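Side-chain contacts in RNA polymerase II subunit A C-terminal domain phosphatase SSU72 (Homo sapiens, PDB 4H3K), which removes phosphate from phosphoserine and phosphothreonine of the RNA polymerase II C-terminal domain and takes part in RNA processing, transcription termination and pre-mRNA polyadenylation: residues L26-V31 against N44-R49; M40-I45 against F173-L178; S52-G57 against D123-I128; Q180-T185 against D193-E198. The protein carries 1 engineered substitution. One frame throughout, in Å; residues are numbered along the deposited sequence.

Contact 1: L26-V31 against N44-R49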
loop_
_atom_site.group_PDB
_atom_site.type_symbol
_atom_site.label_atom_id
_atom_site.label_comp_id
_atom_site.label_asym_id
_atom_site.label_seq_id
_atom_site.Cartn_x
_atom_site.Cartn_y
_atom_site.Cartn_z
ATOM N N LEU B 26 1.458 -7.400 -14.152
ATOM C CA LEU B 26 0.911 -6.152 -13.522
ATOM C C LEU B 26 -0.543 -6.385 -13.174
ATOM O O LEU B 26 -1.333 -6.718 -14.042
ATOM C CB LEU B 26 1.008 -4.965 -14.473
ATOM C CG LEU B 26 0.613 -3.606 -13.883
ATOM C CD1 LEU B 26 1.762 -3.010 -13.065
ATOM C CD2 LEU B 26 0.195 -2.667 -15.009
ATOM N N ARG B 27 -0.882 -6.239 -11.902
ATOM C CA ARG B 27 -2.255 -6.450 -11.456
ATOM C C ARG B 27 -2.951 -5.109 -11.411
ATOM O O ARG B 27 -2.592 -4.249 -10.586
ATOM C CB ARG B 27 -2.270 -7.109 -10.078
ATOM C CG ARG B 27 -1.680 -8.548 -10.059
ATOM C CD ARG B 27 -2.097 -9.243 -8.773
ATOM N NE ARG B 27 -3.469 -8.847 -8.450
ATOM C CZ ARG B 27 -4.556 -9.515 -8.821
ATOM N NH1 ARG B 27 -4.436 -10.649 -9.500
ATOM N NH2 ARG B 27 -5.757 -9.057 -8.504
ATOM N N VAL B 28 -3.934 -4.923 -12.289
ATOM C CA VAL B 28 -4.629 -3.635 -12.394
ATOM C C VAL B 28 -6.087 -3.740 -11.949
ATOM O O VAL B 28 -6.734 -4.778 -12.165
ATOM C CB VAL B 28 -4.595 -3.166 -13.861
ATOM C CG1 VAL B 28 -5.322 -1.797 -14.058
ATOM C CG2 VAL B 28 -3.167 -3.106 -14.339
ATOM N N ALA B 29 -6.588 -2.673 -11.337
ATOM C CA ALA B 29 -8.015 -2.458 -11.114
ATOM C C ALA B 29 -8.396 -1.195 -11.845
ATOM O O ALA B 29 -7.647 -0.210 -11.812
ATOM C CB ALA B 29 -8.339 -2.313 -9.635
ATOM N N VAL B 30 -9.516 -1.247 -12.563
ATOM C CA VAL B 30 -10.086 -0.052 -13.154
ATOM C C VAL B 30 -11.433 0.221 -12.494
ATOM O O VAL B 30 -12.249 -0.697 -12.332
ATOM C CB VAL B 30 -10.259 -0.161 -14.689
ATOM C CG1 VAL B 30 -10.717 1.209 -15.228
ATOM C CG2 VAL B 30 -8.942 -0.545 -15.368
ATOM N N VAL B 31 -11.649 1.487 -12.106
ATOM C CA VAL B 31 -12.787 1.870 -11.262
ATOM C C VAL B 31 -13.570 3.038 -11.889
ATOM O O VAL B 31 -12.997 4.073 -12.257
ATOM C CB VAL B 31 -12.309 2.278 -9.841
ATOM C CG1 VAL B 31 -13.490 2.360 -8.875
ATOM C CG2 VAL B 31 -11.267 1.289 -9.313
ATOM N N ASN B 44 -12.551 -5.022 -20.404
ATOM C CA ASN B 44 -12.588 -5.815 -21.632
ATOM C C ASN B 44 -11.284 -5.691 -22.451
ATOM O O ASN B 44 -10.674 -6.719 -22.794
ATOM C CB ASN B 44 -13.845 -5.478 -22.463
ATOM C CG ASN B 44 -14.076 -6.457 -23.643
ATOM O OD1 ASN B 44 -13.980 -6.060 -24.809
ATOM N ND2 ASN B 44 -14.350 -7.723 -23.338
ATOM N N ILE B 45 -10.848 -4.465 -22.752
ATOM C CA ILE B 45 -9.622 -4.275 -23.554
ATOM C C ILE B 45 -8.397 -4.853 -22.801
ATOM O O ILE B 45 -7.601 -5.623 -23.369
ATOM C CB ILE B 45 -9.366 -2.764 -23.915
ATOM C CG1 ILE B 45 -10.538 -2.157 -24.738
ATOM C CG2 ILE B 45 -8.039 -2.586 -24.704
ATOM C CD1 ILE B 45 -11.227 -3.088 -25.665
ATOM N N LEU B 46 -8.258 -4.507 -21.517
ATOM C CA LEU B 46 -7.082 -4.965 -20.745
ATOM C C LEU B 46 -7.059 -6.481 -20.686
ATOM O O LEU B 46 -6.021 -7.093 -20.924
ATOM C CB LEU B 46 -7.037 -4.346 -19.349
ATOM C CG LEU B 46 -6.673 -2.840 -19.345
ATOM C CD1 LEU B 46 -6.940 -2.231 -18.008
ATOM C CD2 LEU B 46 -5.200 -2.583 -19.688
ATOM N N SER B 47 -8.223 -7.073 -20.399
ATOM C CA SER B 47 -8.315 -8.522 -20.257
ATOM C C SER B 47 -7.897 -9.200 -21.568
ATOM O O SER B 47 -7.125 -10.142 -21.554
ATOM C CB SER B 47 -9.724 -8.924 -19.849
ATOM O OG SER B 47 -9.856 -10.315 -19.917
ATOM N N LYS B 48 -8.386 -8.677 -22.692
ATOM C CA LYS B 48 -8.082 -9.215 -24.025
ATOM C C LYS B 48 -6.614 -9.071 -24.387
ATOM O O LYS B 48 -6.057 -9.898 -25.117
ATOM C CB LYS B 48 -8.953 -8.533 -25.083
ATOM C CG LYS B 48 -10.281 -9.223 -25.299
ATOM C CD LYS B 48 -11.276 -8.315 -26.049
ATOM C CE LYS B 48 -12.409 -9.106 -26.705
ATOM N NZ LYS B 48 -12.738 -10.319 -25.905
ATOM N N ARG B 49 -5.976 -8.035 -23.858
ATOM C CA ARG B 49 -4.565 -7.822 -24.117
ATOM C C ARG B 49 -3.637 -8.416 -23.072
ATOM O O ARG B 49 -2.466 -8.063 -22.994
ATOM C CB ARG B 49 -4.281 -6.359 -24.481
ATOM C CG ARG B 49 -4.540 -6.149 -25.996
ATOM C CD ARG B 49 -5.321 -4.884 -26.278
ATOM N NE ARG B 49 -5.945 -4.874 -27.611
ATOM C CZ ARG B 49 -5.929 -3.804 -28.397
ATOM N NH1 ARG B 49 -5.271 -2.708 -27.995
ATOM N NH2 ARG B 49 -6.515 -3.835 -29.586
#

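Contact 2: M40-I45 against F173-L178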
loop_
_atom_site.group_PDB
_atom_site.type_symbol
_atom_site.label_atom_id
_atom_site.label_comp_id
_atom_site.label_asym_id
_atom_site.label_seq_id
_atom_site.Cartn_x
_atom_site.Cartn_y
_atom_site.Cartn_z
ATOM N N MET B 40 -15.751 -1.074 -17.510
ATOM C CA MET B 40 -15.997 -2.338 -18.179
ATOM C C MET B 40 -15.401 -2.377 -19.598
ATOM O O MET B 40 -14.864 -3.405 -20.022
ATOM C CB MET B 40 -17.490 -2.668 -18.165
ATOM C CG MET B 40 -17.987 -2.935 -16.748
ATOM S SD MET B 40 -17.249 -4.449 -16.088
ATOM C CE MET B 40 -18.324 -5.711 -16.827
ATOM N N GLU B 41 -15.513 -1.267 -20.312
ATOM C CA GLU B 41 -14.761 -1.080 -21.569
ATOM C C GLU B 41 -13.258 -1.312 -21.351
ATOM O O GLU B 41 -12.588 -1.966 -22.167
ATOM C CB GLU B 41 -15.003 0.329 -22.107
ATOM C CG GLU B 41 -14.692 0.506 -23.607
ATOM C CD GLU B 41 -15.527 -0.422 -24.483
ATOM O OE1 GLU B 41 -14.931 -1.130 -25.282
ATOM O OE2 GLU B 41 -16.763 -0.477 -24.327
ATOM N N ALA B 42 -12.731 -0.794 -20.246
ATOM C CA ALA B 42 -11.307 -0.936 -19.944
ATOM C C ALA B 42 -11.002 -2.366 -19.503
ATOM O O ALA B 42 -10.007 -2.906 -19.902
ATOM C CB ALA B 42 -10.877 0.075 -18.859
ATOM N N HIS B 43 -11.876 -2.960 -18.682
ATOM C CA HIS B 43 -11.728 -4.347 -18.227
ATOM C C HIS B 43 -11.623 -5.219 -19.470
ATOM O O HIS B 43 -10.692 -6.019 -19.593
ATOM C CB HIS B 43 -12.955 -4.748 -17.394
ATOM C CG HIS B 43 -12.838 -6.065 -16.684
ATOM N ND1 HIS B 43 -13.434 -6.293 -15.456
ATOM C CD2 HIS B 43 -12.243 -7.230 -17.034
ATOM C CE1 HIS B 43 -13.193 -7.534 -15.076
ATOM N NE2 HIS B 43 -12.467 -8.123 -16.011
ATOM N N ASN B 44 -12.551 -5.022 -20.404
ATOM C CA ASN B 44 -12.588 -5.815 -21.632
ATOM C C ASN B 44 -11.284 -5.691 -22.451
ATOM O O ASN B 44 -10.674 -6.719 -22.794
ATOM C CB ASN B 44 -13.845 -5.478 -22.463
ATOM C CG ASN B 44 -14.076 -6.457 -23.643
ATOM O OD1 ASN B 44 -13.980 -6.060 -24.809
ATOM N ND2 ASN B 44 -14.350 -7.723 -23.338
ATOM N N ILE B 45 -10.848 -4.465 -22.752
ATOM C CA ILE B 45 -9.622 -4.275 -23.554
ATOM C C ILE B 45 -8.397 -4.853 -22.801
ATOM O O ILE B 45 -7.601 -5.623 -23.369
ATOM C CB ILE B 45 -9.366 -2.764 -23.915
ATOM C CG1 ILE B 45 -10.538 -2.157 -24.738
ATOM C CG2 ILE B 45 -8.039 -2.586 -24.704
ATOM C CD1 ILE B 45 -11.227 -3.088 -25.665
ATOM N N PHE B 173 -8.641 2.638 -24.377
ATOM C CA PHE B 173 -7.414 2.480 -25.171
ATOM C C PHE B 173 -6.245 3.303 -24.616
ATOM O O PHE B 173 -5.117 2.839 -24.636
ATOM C CB PHE B 173 -7.650 2.746 -26.669
ATOM C CG PHE B 173 -8.359 1.590 -27.378
ATOM C CD1 PHE B 173 -7.727 0.349 -27.517
ATOM C CD2 PHE B 173 -9.654 1.739 -27.877
ATOM C CE1 PHE B 173 -8.364 -0.740 -28.153
ATOM C CE2 PHE B 173 -10.314 0.656 -28.523
ATOM C CZ PHE B 173 -9.659 -0.590 -28.650
ATOM N N LEU B 174 -6.523 4.482 -24.069
ATOM C CA LEU B 174 -5.495 5.281 -23.403
ATOM C C LEU B 174 -4.970 4.573 -22.138
ATOM O O LEU B 174 -3.777 4.509 -21.891
ATOM C CB LEU B 174 -6.046 6.667 -23.047
ATOM C CG LEU B 174 -5.119 7.705 -22.410
ATOM C CD1 LEU B 174 -3.958 8.077 -23.350
ATOM C CD2 LEU B 174 -5.935 8.965 -22.046
ATOM N N ILE B 175 -5.892 4.038 -21.341
ATOM C CA ILE B 175 -5.557 3.234 -20.184
ATOM C C ILE B 175 -4.699 2.021 -20.581
ATOM O O ILE B 175 -3.679 1.735 -19.929
ATOM C CB ILE B 175 -6.861 2.808 -19.438
ATOM C CG1 ILE B 175 -7.381 3.993 -18.628
ATOM C CG2 ILE B 175 -6.595 1.636 -18.477
ATOM C CD1 ILE B 175 -8.914 3.926 -18.236
ATOM N N CYS B 176 -5.101 1.329 -21.652
ATOM C CA CYS B 176 -4.329 0.193 -22.167
ATOM C C CYS B 176 -2.919 0.647 -22.571
ATOM O O CYS B 176 -1.926 -0.017 -22.238
ATOM C CB CYS B 176 -5.043 -0.487 -23.355
ATOM S SG CYS B 176 -4.156 -1.982 -23.929
ATOM N N GLU B 177 -2.829 1.786 -23.262
ATOM C CA GLU B 177 -1.517 2.344 -23.640
ATOM C C GLU B 177 -0.649 2.641 -22.421
ATOM O O GLU B 177 0.534 2.248 -22.367
ATOM C CB GLU B 177 -1.677 3.579 -24.540
ATOM C CG GLU B 177 -0.586 3.689 -25.554
ATOM C CD GLU B 177 -0.685 4.917 -26.421
ATOM O OE1 GLU B 177 -1.823 5.444 -26.574
ATOM O OE2 GLU B 177 0.385 5.311 -26.968
ATOM N N LEU B 178 -1.246 3.270 -21.413
ATOM C CA LEU B 178 -0.535 3.532 -20.174
ATOM C C LEU B 178 -0.062 2.246 -19.492
ATOM O O LEU B 178 1.091 2.143 -19.101
ATOM C CB LEU B 178 -1.387 4.386 -19.234
ATOM C CG LEU B 178 -0.745 4.660 -17.868
ATOM C CD1 LEU B 178 0.541 5.499 -18.019
ATOM C CD2 LEU B 178 -1.728 5.329 -16.911
#

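Contact 3: S52-G57 against D123-I128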
loop_
_atom_site.group_PDB
_atom_site.type_symbol
_atom_site.label_atom_id
_atom_site.label_comp_id
_atom_site.label_asym_id
_atom_site.label_seq_id
_atom_site.Cartn_x
_atom_site.Cartn_y
_atom_site.Cartn_z
ATOM N N SER B 52 -3.845 -8.825 -15.993
ATOM C CA SER B 52 -4.643 -9.278 -14.893
ATOM C C SER B 52 -5.406 -8.041 -14.446
ATOM O O SER B 52 -4.817 -7.065 -14.025
ATOM C CB SER B 52 -3.702 -9.793 -13.795
ATOM O OG SER B 52 -4.394 -9.961 -12.574
ATOM N N VAL B 53 -6.717 -8.064 -14.611
ATOM C CA VAL B 53 -7.538 -6.896 -14.358
ATOM C C VAL B 53 -8.828 -7.236 -13.606
ATOM O O VAL B 53 -9.418 -8.272 -13.824
ATOM C CB VAL B 53 -7.799 -6.104 -15.672
ATOM C CG1 VAL B 53 -8.374 -6.996 -16.783
ATOM C CG2 VAL B 53 -8.677 -4.845 -15.429
ATOM N N ARG B 54 -9.225 -6.346 -12.701
ATOM C CA ARG B 54 -10.523 -6.402 -12.068
ATOM C C ARG B 54 -11.112 -4.996 -12.216
ATOM O O ARG B 54 -10.387 -4.024 -12.464
ATOM C CB ARG B 54 -10.406 -6.765 -10.581
ATOM C CG ARG B 54 -9.632 -8.060 -10.236
ATOM C CD ARG B 54 -10.518 -9.236 -9.867
ATOM N NE ARG B 54 -11.805 -8.880 -9.233
ATOM C CZ ARG B 54 -12.092 -8.961 -7.930
ATOM N NH1 ARG B 54 -11.187 -9.342 -7.028
ATOM N NH2 ARG B 54 -13.312 -8.639 -7.516
ATOM N N SER B 55 -12.423 -4.893 -12.070
ATOM C CA SER B 55 -13.078 -3.625 -12.237
ATOM C C SER B 55 -14.152 -3.432 -11.184
ATOM O O SER B 55 -14.714 -4.405 -10.668
ATOM C CB SER B 55 -13.672 -3.535 -13.642
ATOM O OG SER B 55 -14.736 -4.445 -13.787
ATOM N N PHE B 56 -14.420 -2.165 -10.851
ATOM C CA PHE B 56 -15.273 -1.823 -9.718
ATOM C C PHE B 56 -15.957 -0.509 -9.985
ATOM O O PHE B 56 -15.572 0.226 -10.898
ATOM C CB PHE B 56 -14.442 -1.672 -8.418
ATOM C CG PHE B 56 -13.645 -2.889 -8.065
ATOM C CD1 PHE B 56 -14.239 -3.931 -7.361
ATOM C CD2 PHE B 56 -12.295 -2.995 -8.455
ATOM C CE1 PHE B 56 -13.516 -5.071 -7.035
ATOM C CE2 PHE B 56 -11.555 -4.115 -8.144
ATOM C CZ PHE B 56 -12.160 -5.166 -7.417
ATOM N N GLY B 57 -16.964 -0.216 -9.165
ATOM C CA GLY B 57 -17.568 1.114 -9.115
ATOM C C GLY B 57 -17.519 1.648 -7.679
ATOM O O GLY B 57 -17.562 0.881 -6.731
ATOM N N ASP B 123 -9.027 -7.258 -2.483
ATOM C CA ASP B 123 -7.934 -7.730 -3.344
ATOM C C ASP B 123 -6.768 -6.739 -3.379
ATOM O O ASP B 123 -6.973 -5.560 -3.124
ATOM C CB ASP B 123 -8.463 -7.909 -4.760
ATOM C CG ASP B 123 -8.090 -9.240 -5.356
ATOM O OD1 ASP B 123 -6.955 -9.696 -5.112
ATOM O OD2 ASP B 123 -8.947 -9.815 -6.075
ATOM N N LEU B 124 -5.557 -7.212 -3.693
ATOM C CA LEU B 124 -4.399 -6.321 -3.859
ATOM C C LEU B 124 -4.080 -6.043 -5.323
ATOM O O LEU B 124 -4.136 -6.955 -6.167
ATOM C CB LEU B 124 -3.142 -6.871 -3.169
ATOM C CG LEU B 124 -3.253 -7.337 -1.706
ATOM C CD1 LEU B 124 -1.905 -7.829 -1.165
ATOM C CD2 LEU B 124 -3.796 -6.219 -0.841
ATOM N N PHE B 125 -3.751 -4.784 -5.614
ATOM C CA PHE B 125 -3.306 -4.374 -6.944
ATOM C C PHE B 125 -1.962 -3.640 -6.896
ATOM O O PHE B 125 -1.523 -3.159 -5.844
ATOM C CB PHE B 125 -4.384 -3.482 -7.572
ATOM C CG PHE B 125 -5.717 -4.143 -7.608
ATOM C CD1 PHE B 125 -5.994 -5.100 -8.582
ATOM C CD2 PHE B 125 -6.648 -3.900 -6.621
ATOM C CE1 PHE B 125 -7.214 -5.745 -8.612
ATOM C CE2 PHE B 125 -7.881 -4.577 -6.624
ATOM C CZ PHE B 125 -8.155 -5.493 -7.627
ATOM N N ASP B 126 -1.320 -3.587 -8.044
ATOM C CA ASP B 126 -0.144 -2.757 -8.247
ATOM C C ASP B 126 -0.596 -1.352 -8.602
ATOM O O ASP B 126 0.043 -0.365 -8.221
ATOM C CB ASP B 126 0.680 -3.308 -9.421
ATOM C CG ASP B 126 1.214 -4.728 -9.146
ATOM O OD1 ASP B 126 1.734 -4.959 -8.049
ATOM O OD2 ASP B 126 1.135 -5.582 -10.039
ATOM N N LEU B 127 -1.686 -1.274 -9.371
ATOM C CA LEU B 127 -2.099 -0.014 -9.992
ATOM C C LEU B 127 -3.600 0.051 -10.058
ATOM O O LEU B 127 -4.240 -0.903 -10.503
ATOM C CB LEU B 127 -1.509 0.114 -11.400
ATOM C CG LEU B 127 -2.000 1.297 -12.244
ATOM C CD1 LEU B 127 -1.572 2.628 -11.569
ATOM C CD2 LEU B 127 -1.472 1.204 -13.679
ATOM N N ILE B 128 -4.160 1.156 -9.560
ATOM C CA ILE B 128 -5.603 1.366 -9.617
ATOM C C ILE B 128 -5.828 2.587 -10.485
ATOM O O ILE B 128 -5.307 3.650 -10.188
ATOM C CB ILE B 128 -6.241 1.565 -8.209
ATOM C CG1 ILE B 128 -5.969 0.333 -7.293
ATOM C CG2 ILE B 128 -7.740 1.908 -8.358
ATOM C CD1 ILE B 128 -6.336 0.546 -5.743
#

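Contact 4: Q180-T185 against D193-E198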
loop_
_atom_site.group_PDB
_atom_site.type_symbol
_atom_site.label_atom_id
_atom_site.label_comp_id
_atom_site.label_asym_id
_atom_site.label_seq_id
_atom_site.Cartn_x
_atom_site.Cartn_y
_atom_site.Cartn_z
ATOM N N GLN B 180 0.465 -0.660 -20.800
ATOM C CA GLN B 180 1.533 -1.161 -21.658
ATOM C C GLN B 180 2.890 -0.530 -21.388
ATOM O O GLN B 180 3.903 -1.238 -21.219
ATOM C CB GLN B 180 1.129 -0.928 -23.107
ATOM C CG GLN B 180 1.758 -1.896 -23.981
ATOM C CD GLN B 180 1.289 -3.279 -23.630
ATOM O OE1 GLN B 180 0.092 -3.485 -23.406
ATOM N NE2 GLN B 180 2.221 -4.235 -23.568
ATOM N N CYS B 181 2.922 0.800 -21.346
ATOM C CA CYS B 181 4.149 1.506 -21.012
ATOM C C CYS B 181 4.684 1.064 -19.686
ATOM O O CYS B 181 5.849 0.695 -19.593
ATOM C CB CYS B 181 3.925 2.996 -20.911
ATOM S SG CYS B 181 3.824 3.685 -22.412
ATOM N N ILE B 182 3.828 1.092 -18.666
ATOM C CA ILE B 182 4.242 0.733 -17.305
ATOM C C ILE B 182 4.862 -0.658 -17.279
ATOM O O ILE B 182 5.976 -0.834 -16.766
ATOM C CB ILE B 182 3.088 0.905 -16.287
ATOM C CG1 ILE B 182 2.856 2.398 -16.042
ATOM C CG2 ILE B 182 3.401 0.181 -14.984
ATOM C CD1 ILE B 182 1.494 2.722 -15.412
ATOM N N GLN B 183 4.175 -1.634 -17.869
ATOM C CA GLN B 183 4.745 -2.976 -18.054
ATOM C C GLN B 183 6.105 -3.063 -18.742
ATOM O O GLN B 183 6.850 -4.000 -18.483
ATOM C CB GLN B 183 3.757 -3.891 -18.781
ATOM C CG GLN B 183 2.770 -4.494 -17.821
ATOM C CD GLN B 183 2.959 -5.987 -17.662
ATOM O OE1 GLN B 183 3.655 -6.460 -16.758
ATOM N NE2 GLN B 183 2.350 -6.737 -18.555
ATOM N N HIS B 184 6.420 -2.127 -19.632
ATOM C CA HIS B 184 7.723 -2.128 -20.301
ATOM C C HIS B 184 8.804 -1.441 -19.472
ATOM O O HIS B 184 9.993 -1.534 -19.788
ATOM C CB HIS B 184 7.643 -1.440 -21.660
ATOM C CG HIS B 184 7.041 -2.293 -22.723
ATOM N ND1 HIS B 184 7.759 -3.259 -23.395
ATOM C CD2 HIS B 184 5.791 -2.320 -23.239
ATOM C CE1 HIS B 184 6.967 -3.854 -24.271
ATOM N NE2 HIS B 184 5.763 -3.312 -24.183
ATOM N N THR B 185 8.413 -0.733 -18.421
ATOM C CA THR B 185 9.433 -0.039 -17.650
ATOM C C THR B 185 10.177 -0.984 -16.737
ATOM O O THR B 185 9.618 -1.918 -16.181
ATOM C CB THR B 185 8.914 1.168 -16.853
ATOM O OG1 THR B 185 8.202 0.713 -15.697
ATOM C CG2 THR B 185 8.018 2.042 -17.728
ATOM N N ASP B 193 5.926 8.448 -12.665
ATOM C CA ASP B 193 5.603 9.903 -12.776
ATOM C C ASP B 193 6.107 10.542 -14.080
ATOM O O ASP B 193 5.385 11.289 -14.745
ATOM C CB ASP B 193 6.069 10.661 -11.547
ATOM C CG ASP B 193 5.138 10.427 -10.377
ATOM O OD1 ASP B 193 3.980 10.960 -10.407
ATOM O OD2 ASP B 193 5.532 9.644 -9.482
ATOM N N GLU B 194 7.330 10.209 -14.464
ATOM C CA GLU B 194 7.858 10.652 -15.779
ATOM C C GLU B 194 6.946 10.161 -16.951
ATOM O O GLU B 194 6.567 10.927 -17.870
ATOM C CB GLU B 194 9.301 10.163 -15.941
ATOM C CG GLU B 194 9.963 10.803 -17.164
ATOM C CD GLU B 194 11.246 10.097 -17.600
ATOM O OE1 GLU B 194 11.657 10.358 -18.754
ATOM O OE2 GLU B 194 11.822 9.294 -16.802
ATOM N N LEU B 195 6.574 8.883 -16.911
ATOM C CA LEU B 195 5.600 8.347 -17.860
ATOM C C LEU B 195 4.258 9.094 -17.882
ATOM O O LEU B 195 3.740 9.418 -18.951
ATOM C CB LEU B 195 5.339 6.868 -17.585
ATOM C CG LEU B 195 6.480 5.902 -17.966
ATOM C CD1 LEU B 195 6.048 4.481 -17.551
ATOM C CD2 LEU B 195 6.881 5.947 -19.485
ATOM N N LEU B 196 3.682 9.354 -16.709
ATOM C CA LEU B 196 2.430 10.080 -16.657
ATOM C C LEU B 196 2.581 11.484 -17.231
ATOM O O LEU B 196 1.690 11.956 -17.930
ATOM C CB LEU B 196 1.889 10.150 -15.212
ATOM C CG LEU B 196 1.517 8.829 -14.571
ATOM C CD1 LEU B 196 1.035 9.006 -13.089
ATOM C CD2 LEU B 196 0.423 8.132 -15.403
ATOM N N GLN B 197 3.700 12.147 -16.937
ATOM C CA GLN B 197 3.973 13.491 -17.489
ATOM C C GLN B 197 4.059 13.474 -19.032
ATOM O O GLN B 197 3.463 14.305 -19.671
ATOM C CB GLN B 197 5.217 14.139 -16.864
ATOM C CG GLN B 197 5.024 14.594 -15.393
ATOM C CD GLN B 197 3.978 15.714 -15.237
ATOM O OE1 GLN B 197 2.966 15.551 -14.544
ATOM N NE2 GLN B 197 4.223 16.842 -15.866
ATOM N N GLU B 198 4.788 12.517 -19.612
ATOM C CA GLU B 198 4.741 12.277 -21.076
ATOM C C GLU B 198 3.309 12.069 -21.602
ATOM O O GLU B 198 2.925 12.658 -22.613
ATOM C CB GLU B 198 5.590 11.071 -21.473
ATOM C CG GLU B 198 7.064 11.258 -21.431
ATOM C CD GLU B 198 7.793 10.083 -22.094
ATOM O OE1 GLU B 198 7.460 9.768 -23.273
ATOM O OE2 GLU B 198 8.690 9.480 -21.434
#

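Contact 1: L26-V31 against N44-R49
Leu-46 has its CG turned opposite the carbonyl carbon (chi1 -72°) and its CD1 stretched out opposite CA, and this carries the CD1 methyl off the helix to the valines of strand 27-32. Val-30 answers with its first torsion at -174°, which sends CG1 opposite the backbone N and keeps CG2 beside that N, facing the leucine. Val-30 CG2 and Leu-46 CD1 meet at 3.7 Å, the two side chains crossing obliquely. Val-28 CG1 is a looser neighbour of the same methyl, 4.3 Å from Leu-46 CD1. Val-28 and Val-30, two positions apart on an extended strand, both point their CB toward the helix, while Ala-29 between them points away, to the side where Phe-56 lies. Beta-branched valines suit the strand and give it a broad apolar surface; the longer leucine bridges strand and helix, whose closest backbone approach is Val-28 CA to Leu-46 CA, 8.8 Å. All three side chains are buried and purely apolar, and together the segments bury 86 Å². Val-53 and Phe-51 also touch Leu-46. Strand 27-32, helix 38-48 and strand 52-57 form a beta-alpha-beta unit, and this contact is the helix packing on the first strand of that crossover.

Contact 2: M40-I45 against F173-L178
This is an apolar helix-to-helix contact: helix 38-48, the crossover helix after strand 27-32, packs beside helix 165-184, with Ile-45 and Ala-42 meeting Phe-173, Ile-175 and Cys-176. The segment axes approach to 9.3 Å and cross at -46°, running in roughly the same direction. Ile-45 does most of the work. Its CG2 branch, set opposite the backbone N, lies 3.9 Å from Cys-176 CB and equally close, 3.9 Å, to Phe-173 CE1. Cysteine is small enough for CB and SG both to lie against Ile-45 CG2 where Ile-45 CA and Cys-176 CA are 7.1 Å apart. The other branch stands over the rim of one ring face, Ile-45 CG1 being 4.2 Å above the Phe-173 plane, and the side chains cross at about a right angle. Ile-45 chi2, at -33°, departs from a staggered value, which places CD1 4.2 Å from Phe-173 CZ. One turn earlier, Ala-42 CB comes within 4.4 Å of Ile-175 CD1; so short a side chain suits the close backbones. With every contact between the segments apolar, fit and burial of Ala-42, Ile-45, Ile-175 and Cys-176 probably contribute most, while Phe-173 closes the solvent-facing margin.

Contact 3: S52-G57 against D123-I128
On one face of the central sheet, edge strand 52-57 and the run 123-126 leading into strand 127-130 meet through Arg-54, Phe-56, Asp-123 and Phe-125. Arg-54 forms a salt bridge from NH1 to Asp-123 OD2. The modelled 2.5 Å between Arg-54 NH1 and Asp-123 OD2 is very short and its exact value doubtful; the bond is also bent, 120° at the hydrogen, with the guanidinium and carboxylate planes 63° apart. A chain bent at chi2 and chi3 brings the group back to the aspartate, while Arg-54 NH2 forms a second salt bridge, with Glu-116. Strand 27-32 lies between the two strands in the parallel part of the sheet, and Phe-125 rests on its Ala-29 to reach Phe-56. Arginine fits here because its methylenes are apolar: Arg-54 CG lies in the plane of the Phe-125 ring, at its edge, 3.7 Å from Phe-125 CE1. A leucine in place of Arg-54 would probably cost Asp-123 and Glu-116 the guanidinium they share, leaving Asp-123 a weak, long pairing with Arg-27. The phenylalanine side chains come from opposite directions, Phe-125 CZ meeting the Phe-56 ring edge 3.7 Å from Phe-56 CE2, and Phe-56 CZ stands 3.6 Å over one guanidinium face of Arg-54, toward its rim.

Contact 4: Q180-T185 against D193-E198
One carbonyl, Ile-182 O, takes both the N-H and the hydroxyl of Thr-185, while the methyl of that threonine faces Leu-195 across the contact. The first torsion of Thr-185, 76°, puts OG1 between the backbone N and the carbonyl carbon and turns CG2 toward the leucine, the two side chains meeting tip to tip; the modelled separation of those methyls is too short to be trusted. The hydroxyl folds back to the preceding helix, OG1 donating to Ile-182 O at 2.9 Å, in the carbonyl plane and on a lone pair, with a C=O...donor angle of 140°. Ile-182 O also accepts from Thr-185 N at 2.9 Å, so two donors of one residue grip a carbonyl of the last turn. A valine here would keep a methyl for Leu-195, but Ile-182 O would probably lose its hydroxyl donor and this turn one of its ties. Leu-195 suits its position as a long apolar group that reaches the facing helix: Leu-195 CD1 lies 4.1 Å from Ile-182 CG1 and 4.2 Å from Cys-181 CB. Phe-199, Met-188 and Ile-192 extend the apolar surface around Cys-181 and Ile-182. Elsewhere on helix 188-203, Asp-193 and Gln-197 pack against apolar side chains of another protein chain. The segments, part of a predicted coiled coil, belong to successive helices, 165-184 and 188-203, that pack together across a short connection, as in a helical hairpin.

Contacts 1 and 2 use adjoining faces of helix 38-48, their centres about 6 Å apart. Leu-46 CD1 touches Ile-175 CG2 at 3.9 Å, and Val-30 CG1 touches Ala-42 CB at 3.8 Å, so strand and both helices share one core. Contact 3 is joined to contact 1 through strand 27-32 and to contact 2 by a probable hydrogen bond, His-43 ND1 to Ser-55 OG, 2.8 Å. Contact 4, centred about 18 Å from contact 3, still meets it where Leu-127 CD2 lies 3.8 Å from Ile-182 CD1; it shares helix 165-184 with contact 2, about 15 Å away. As in related cysteine-based phosphatases, the loop between strand 27-32 and helix 38-48 probably binds phosphate, so contact 1 joins the elements flanking it.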